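Local coordinates for protein Pex (Synechococcus elongatus PCC 7942, PDB 2E1N) that modifies the cyanobacterial circadian clock as a period extender, and probably does so by binding DNA as a PadR-like winged-helix transcriptional regulator, at residues L43-Y49 with R98-L103; T51-Q55 with L66-L71. One frame throughout, in Å; residues are numbered along the deposited sequence.

Interaction 1: residues L43-Y49 with R98-L103. With SO4 (sulfate ion), chain D.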
loop_
_atom_site.group_PDB
_atom_site.type_symbol
_atom_site.label_atom_id
_atom_site.label_comp_id
_atom_site.label_asym_id
_atom_site.label_seq_id
_atom_site.Cartn_x
_atom_site.Cartn_y
_atom_site.Cartn_z
ATOM N N LEU B 43 8.692 1.377 -21.404
ATOM C CA LEU B 43 9.020 0.915 -22.743
ATOM C C LEU B 43 8.325 1.715 -23.848
ATOM O O LEU B 43 8.765 1.703 -24.998
ATOM C CB LEU B 43 8.713 -0.586 -22.838
ATOM C CG LEU B 43 9.562 -1.500 -21.958
ATOM C CD1 LEU B 43 9.228 -2.977 -22.259
ATOM C CD2 LEU B 43 11.095 -1.268 -22.143
ATOM N N ARG B 44 7.232 2.409 -23.512
ATOM C CA ARG B 44 6.596 3.308 -24.466
ATOM C C ARG B 44 7.488 4.505 -24.824
ATOM O O ARG B 44 7.255 5.122 -25.870
ATOM C CB ARG B 44 5.234 3.779 -23.971
ATOM C CG ARG B 44 4.206 2.650 -24.016
ATOM C CD ARG B 44 2.850 3.082 -23.480
ATOM N NE ARG B 44 2.395 4.301 -24.116
ATOM C CZ ARG B 44 1.837 4.368 -25.309
ATOM N NH1 ARG B 44 1.656 3.291 -26.052
ATOM N NH2 ARG B 44 1.461 5.543 -25.760
ATOM N N HIS B 45 8.458 4.843 -23.971
ATOM C CA HIS B 45 9.420 5.914 -24.254
ATOM C C HIS B 45 10.827 5.473 -24.641
ATOM O O HIS B 45 11.520 6.203 -25.332
ATOM C CB HIS B 45 9.555 6.805 -23.036
ATOM C CG HIS B 45 8.244 7.173 -22.421
ATOM N ND1 HIS B 45 7.980 6.998 -21.077
ATOM C CD2 HIS B 45 7.108 7.666 -22.974
ATOM C CE1 HIS B 45 6.745 7.395 -20.824
ATOM N NE2 HIS B 45 6.195 7.802 -21.956
ATOM N N GLU B 46 11.284 4.332 -24.139
ATOM C CA GLU B 46 12.665 3.911 -24.343
ATOM C C GLU B 46 12.784 2.405 -24.136
ATOM O O GLU B 46 12.079 1.849 -23.297
ATOM C CB GLU B 46 13.576 4.615 -23.332
ATOM C CG GLU B 46 13.257 4.320 -21.867
ATOM C CD GLU B 46 14.113 5.103 -20.875
ATOM O OE1 GLU B 46 15.061 5.811 -21.311
ATOM O OE2 GLU B 46 13.846 4.996 -19.657
ATOM N N ASP B 47 13.727 1.770 -24.826
ATOM C CA ASP B 47 14.052 0.381 -24.554
ATOM C C ASP B 47 14.744 0.349 -23.183
ATOM O O ASP B 47 15.422 1.307 -22.800
ATOM C CB ASP B 47 14.993 -0.187 -25.607
ATOM C CG ASP B 47 14.374 -0.260 -26.987
ATOM O OD1 ASP B 47 13.220 0.185 -27.175
ATOM O OD2 ASP B 47 15.095 -0.753 -27.892
ATOM N N SER B 48 14.613 -0.745 -22.465
ATOM C CA SER B 48 15.231 -0.851 -21.151
ATOM C C SER B 48 15.659 -2.287 -20.850
ATOM O O SER B 48 15.595 -3.175 -21.715
ATOM C CB SER B 48 14.327 -0.221 -20.075
ATOM O OG SER B 48 15.042 0.018 -18.843
ATOM N N TYR B 49 16.190 -2.482 -19.649
ATOM C CA TYR B 49 16.684 -3.764 -19.201
ATOM C C TYR B 49 16.382 -3.909 -17.699
ATOM O O TYR B 49 16.054 -2.931 -17.035
ATOM C CB TYR B 49 18.159 -3.895 -19.507
ATOM C CG TYR B 49 19.088 -2.813 -18.963
ATOM C CD1 TYR B 49 19.941 -3.076 -17.893
ATOM C CD2 TYR B 49 19.168 -1.554 -19.552
ATOM C CE1 TYR B 49 20.818 -2.123 -17.416
ATOM C CE2 TYR B 49 20.053 -0.564 -19.054
ATOM C CZ TYR B 49 20.866 -0.861 -18.007
ATOM O OH TYR B 49 21.743 0.078 -17.502
ATOM N N ARG B 98 23.759 -8.187 -22.355
ATOM C CA ARG B 98 22.661 -7.554 -21.617
ATOM C C ARG B 98 21.375 -7.821 -22.389
ATOM O O ARG B 98 21.307 -7.591 -23.572
ATOM C CB ARG B 98 22.934 -6.055 -21.516
ATOM C CG ARG B 98 21.889 -5.244 -20.791
ATOM C CD ARG B 98 22.563 -4.518 -19.644
ATOM N NE ARG B 98 22.878 -3.176 -20.024
ATOM C CZ ARG B 98 23.713 -2.369 -19.402
ATOM N NH1 ARG B 98 24.392 -2.732 -18.315
ATOM N NH2 ARG B 98 23.852 -1.162 -19.899
ATOM N N ARG B 99 20.353 -8.314 -21.707
ATOM C CA ARG B 99 19.071 -8.536 -22.363
ATOM C C ARG B 99 18.325 -7.220 -22.273
ATOM O O ARG B 99 17.989 -6.770 -21.146
ATOM C CB ARG B 99 18.293 -9.643 -21.664
ATOM C CG ARG B 99 17.056 -10.119 -22.393
ATOM C CD ARG B 99 17.442 -10.750 -23.679
ATOM N NE ARG B 99 16.333 -11.388 -24.383
ATOM C CZ ARG B 99 16.404 -11.806 -25.638
ATOM N NH1 ARG B 99 17.480 -11.573 -26.377
ATOM N NH2 ARG B 99 15.348 -12.382 -26.194
ATOM N N MET B 100 18.083 -6.622 -23.433
ATOM C CA MET B 100 17.236 -5.451 -23.584
ATOM C C MET B 100 15.804 -5.853 -23.971
ATOM O O MET B 100 15.587 -6.880 -24.620
ATOM C CB MET B 100 17.773 -4.549 -24.692
ATOM C CG MET B 100 19.184 -4.035 -24.479
ATOM S SD MET B 100 19.365 -2.926 -23.069
ATOM C CE MET B 100 18.315 -1.549 -23.550
ATOM N N TYR B 101 14.856 -4.973 -23.658
ATOM C CA TYR B 101 13.444 -5.196 -23.939
ATOM C C TYR B 101 12.872 -3.973 -24.660
ATOM O O TYR B 101 13.296 -2.807 -24.417
ATOM C CB TYR B 101 12.659 -5.484 -22.656
ATOM C CG TYR B 101 13.123 -6.708 -21.970
ATOM C CD1 TYR B 101 12.697 -7.985 -22.380
ATOM C CD2 TYR B 101 13.994 -6.621 -20.939
ATOM C CE1 TYR B 101 13.154 -9.112 -21.741
ATOM C CE2 TYR B 101 14.453 -7.748 -20.296
ATOM C CZ TYR B 101 14.046 -8.986 -20.722
ATOM O OH TYR B 101 14.507 -10.102 -20.040
ATOM N N GLN B 102 11.968 -4.246 -25.597
ATOM C CA GLN B 102 11.301 -3.185 -26.346
ATOM C C GLN B 102 9.867 -3.580 -26.669
ATOM O O GLN B 102 9.519 -4.753 -26.633
ATOM C CB GLN B 102 12.094 -2.848 -27.627
ATOM C CG GLN B 102 12.002 -3.930 -28.686
ATOM C CD GLN B 102 12.997 -3.762 -29.866
ATOM O OE1 GLN B 102 13.243 -2.661 -30.344
ATOM N NE2 GLN B 102 13.498 -4.858 -30.341
ATOM N N LEU B 103 9.024 -2.599 -26.976
ATOM C CA LEU B 103 7.685 -2.934 -27.425
ATOM C C LEU B 103 7.814 -3.541 -28.800
ATOM O O LEU B 103 8.526 -2.994 -29.653
ATOM C CB LEU B 103 6.782 -1.703 -27.489
ATOM C CG LEU B 103 6.531 -0.969 -26.205
ATOM C CD1 LEU B 103 5.668 0.250 -26.508
ATOM C CD2 LEU B 103 5.888 -1.882 -25.182
HETATM S S SO4 D . 22.755 -6.194 -16.595
HETATM O O1 SO4 D . 23.131 -7.242 -15.669
HETATM O O2 SO4 D . 23.076 -6.677 -17.917
HETATM O O3 SO4 D . 21.342 -5.851 -16.519
HETATM O O4 SO4 D . 23.558 -5.012 -16.323
HETATM O O HOH W 1 10.602 0.063 -26.322
HETATM O O HOH W 2 12.163 0.006 -29.610
#

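Interaction 2: residues T51-Q55 with L66-L71. With SO4 (sulfate ion), chain D.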
loop_
_atom_site.group_PDB
_atom_site.type_symbol
_atom_site.label_atom_id
_atom_site.label_comp_id
_atom_site.label_asym_id
_atom_site.label_seq_id
_atom_site.Cartn_x
_atom_site.Cartn_y
_atom_site.Cartn_z
ATOM N N THR B 51 17.893 -4.431 -14.725
ATOM C CA THR B 51 18.529 -3.722 -13.615
ATOM C C THR B 51 18.116 -2.236 -13.692
ATOM O O THR B 51 17.822 -1.591 -12.679
ATOM C CB THR B 51 20.082 -3.936 -13.629
ATOM O OG1 THR B 51 20.593 -3.480 -14.861
ATOM C CG2 THR B 51 20.407 -5.377 -13.594
ATOM N N GLU B 52 18.022 -1.695 -14.902
ATOM C CA GLU B 52 17.563 -0.322 -15.082
ATOM C C GLU B 52 16.096 -0.120 -14.682
ATOM O O GLU B 52 15.781 0.920 -14.091
ATOM C CB GLU B 52 17.791 0.167 -16.523
ATOM C CG GLU B 52 17.391 1.612 -16.787
ATOM C CD GLU B 52 17.748 2.111 -18.172
ATOM O OE1 GLU B 52 17.008 1.812 -19.138
ATOM O OE2 GLU B 52 18.784 2.827 -18.300
ATOM N N LEU B 53 15.211 -1.049 -15.043
ATOM C CA LEU B 53 13.795 -0.930 -14.712
ATOM C C LEU B 53 13.589 -0.864 -13.199
ATOM O O LEU B 53 12.776 -0.047 -12.679
ATOM C CB LEU B 53 12.998 -2.091 -15.286
ATOM C CG LEU B 53 12.735 -2.018 -16.814
ATOM C CD1 LEU B 53 12.428 -3.406 -17.440
ATOM C CD2 LEU B 53 11.641 -0.969 -17.160
ATOM N N ILE B 54 14.335 -1.690 -12.489
ATOM C CA ILE B 54 14.295 -1.692 -11.020
ATOM C C ILE B 54 14.812 -0.373 -10.427
ATOM O O ILE B 54 14.179 0.211 -9.517
ATOM C CB ILE B 54 15.053 -2.944 -10.441
ATOM C CG1 ILE B 54 14.299 -4.234 -10.831
ATOM C CG2 ILE B 54 15.224 -2.840 -8.931
ATOM C CD1 ILE B 54 14.950 -5.531 -10.524
ATOM N N GLN B 55 15.978 0.075 -10.897
ATOM C CA GLN B 55 16.630 1.284 -10.410
ATOM C C GLN B 55 15.833 2.549 -10.727
ATOM O O GLN B 55 15.679 3.433 -9.869
ATOM C CB GLN B 55 18.047 1.413 -10.972
ATOM C CG GLN B 55 18.750 2.638 -10.488
ATOM C CD GLN B 55 20.093 2.842 -11.147
ATOM O OE1 GLN B 55 20.822 1.874 -11.449
ATOM N NE2 GLN B 55 20.429 4.115 -11.411
ATOM N N LEU B 66 10.701 -2.670 -6.924
ATOM C CA LEU B 66 10.413 -3.796 -7.795
ATOM C C LEU B 66 11.457 -4.847 -7.531
ATOM O O LEU B 66 12.664 -4.551 -7.543
ATOM C CB LEU B 66 10.440 -3.342 -9.262
ATOM C CG LEU B 66 10.219 -4.408 -10.334
ATOM C CD1 LEU B 66 8.854 -5.089 -10.073
ATOM C CD2 LEU B 66 10.259 -3.629 -11.647
ATOM N N SER B 67 10.997 -6.074 -7.235
ATOM C CA SER B 67 11.874 -7.205 -7.041
ATOM C C SER B 67 12.202 -7.909 -8.359
ATOM O O SER B 67 11.441 -7.875 -9.339
ATOM C CB SER B 67 11.278 -8.205 -6.060
ATOM O OG SER B 67 10.129 -8.877 -6.614
ATOM N N ASP B 68 13.338 -8.601 -8.378
ATOM C CA ASP B 68 13.634 -9.414 -9.558
ATOM C C ASP B 68 12.589 -10.486 -9.857
ATOM O O ASP B 68 12.264 -10.764 -11.013
ATOM C CB ASP B 68 15.012 -10.036 -9.431
ATOM C CG ASP B 68 16.022 -9.110 -9.933
ATOM O OD1 ASP B 68 16.086 -8.963 -11.187
ATOM O OD2 ASP B 68 16.647 -8.438 -9.109
ATOM N N THR B 69 12.044 -11.066 -8.803
ATOM C CA THR B 69 11.032 -12.092 -8.941
ATOM C C THR B 69 9.786 -11.586 -9.709
ATOM O O THR B 69 9.293 -12.197 -10.684
ATOM C CB THR B 69 10.580 -12.502 -7.532
ATOM O OG1 THR B 69 11.730 -12.619 -6.655
ATOM C CG2 THR B 69 9.818 -13.785 -7.603
ATOM N N VAL B 70 9.289 -10.459 -9.259
ATOM C CA VAL B 70 8.078 -9.853 -9.856
ATOM C C VAL B 70 8.389 -9.281 -11.238
ATOM O O VAL B 70 7.591 -9.426 -12.184
ATOM C CB VAL B 70 7.478 -8.811 -8.947
ATOM C CG1 VAL B 70 6.402 -8.002 -9.712
ATOM C CG2 VAL B 70 6.956 -9.474 -7.666
ATOM N N LEU B 71 9.567 -8.691 -11.392
ATOM C CA LEU B 71 9.993 -8.206 -12.720
ATOM C C LEU B 71 10.006 -9.333 -13.753
ATOM O O LEU B 71 9.503 -9.187 -14.854
ATOM C CB LEU B 71 11.364 -7.551 -12.657
ATOM C CG LEU B 71 11.960 -7.139 -14.007
ATOM C CD1 LEU B 71 11.065 -6.157 -14.729
ATOM C CD2 LEU B 71 13.417 -6.649 -13.797
HETATM S S SO4 D . 22.755 -6.194 -16.595
HETATM O O1 SO4 D . 23.131 -7.242 -15.669
HETATM O O2 SO4 D . 23.076 -6.677 -17.917
HETATM O O3 SO4 D . 21.342 -5.851 -16.519
HETATM O O4 SO4 D . 23.558 -5.012 -16.323
HETATM O O HOH W 3 13.039 -0.771 -7.216
#

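Interaction 1: residues L43-Y49 with R98-L103
S48 and Y101 form an antiparallel hydrogen-bonded pair that joins the short edge strand 48-49 to strand 98-103, the pairing at one border of the winged-helix sheet. S48 N donates to Y101 O at 3.1 Å. Y101 N returns a shorter bond to S48 O, at 2.7 Å.

At the R98 end of the strand, flat groups meet. The guanidinium of R98 stacks on one face of the Y49 ring, its plane only 4° from the ring's and R98 CZ 3.9 Å from the ring centroid, which qualifies as cation-pi; R98 CD adds a CH-pi contact over the same face. Y49 CG sits between the backbone N and carbonyl carbon (chi1 56°), and this rotation carries the ring alongside M100, whose SD makes an oblique Met-aromatic contact. R98 NH1 also bonds O4 of a sulfate, which R94 and R96 hold as well.

Apolar packing is concentrated near L43: L43 CB lies 3.9 Å from L103 CD2, and L43 CD1 lies 4.3 Å from Y101 CB. Polar groups beside them are joined through water. One water donates to L43 O and to D47 OD1 and accepts from L103 N; a second bridges D47 OD1 and Q102 OE1. D47 OD2 bonds Y87 OH of strand 84-89.

The stack restrains the R98 guanidinium while NH1 bonds the sulfate, an ion probably from the crystallisation liquor; this chemistry is consistent with an anion-binding surface that might receive DNA phosphate.

Interaction 2: residues T51-Q55 with L66-L71
I54 packs against L66 and L71, joining helix 50-60 to the start of helix 68-80, two helices of the winged helix-turn-helix fold expected of a PadR-like protein. In such folds this pair, with the turn between them, forms the helix-turn-helix unit, and helix 68-80 would probably be the recognition helix.

The main bump is the I54 side chain. Its CG1 branch points away from its own carbonyl carbon (chi1 -66°), and the extended chi2 (172°) carries CD1 into a hollow walled by L66, D68 and L71. L71 CD2 lies 3.8 Å from I54 CD1 on the apolar side, and both carboxylate oxygens of D68 approach that methyl, D68 OD2 to 3.7 Å. At the base of the branch, I54 CG1 packs 4.1 Å from L66 CG, while I54 CG2 rests against the backbone, 3.4 Å from L66 O. Cutting I54 back to an alanine would probably open a gap between L66 and L71 and leave L71 CD2 without its methyl partner.

L53 forms a second, shallower bump. Its CD1 meets L71 CD1, the two side chains crossing at about a right angle, so the forked end of L71 gives one methyl to L53 and the other to I54. Behind them helix 32-43 closes the core, with V42 against L53, V39 against L71 and A35 against L66.

No direct hydrogen bond links the segments; one water bridges them, donating to I54 O and accepting from L66 N. The start of helix 68-80 is capped by S67, whose OG accepts from V70 N at 3.2 Å with an N-H...O angle of 163°.

How the interactions relate
The centres of interactions 1 and 2 lie about 13 Å apart, within the same PadR-like domain. Along the chain the order is 43-49, 51-55, 66-71, 98-103, so both segments of interaction 2 fall between those of interaction 1. Strand 48-49 runs directly into helix 50-60, tying the three-stranded antiparallel sheet to the helical core; S48 OG packs 3.7 Å from L53 CG at this junction and hydrogen-bonds E52. The sulfate, probably from the crystallisation liquor, spans both: T51 OG1 and R98 NH1 each bond it. Helix and sheet thus share one anion site, consistent with a DNA-facing surface.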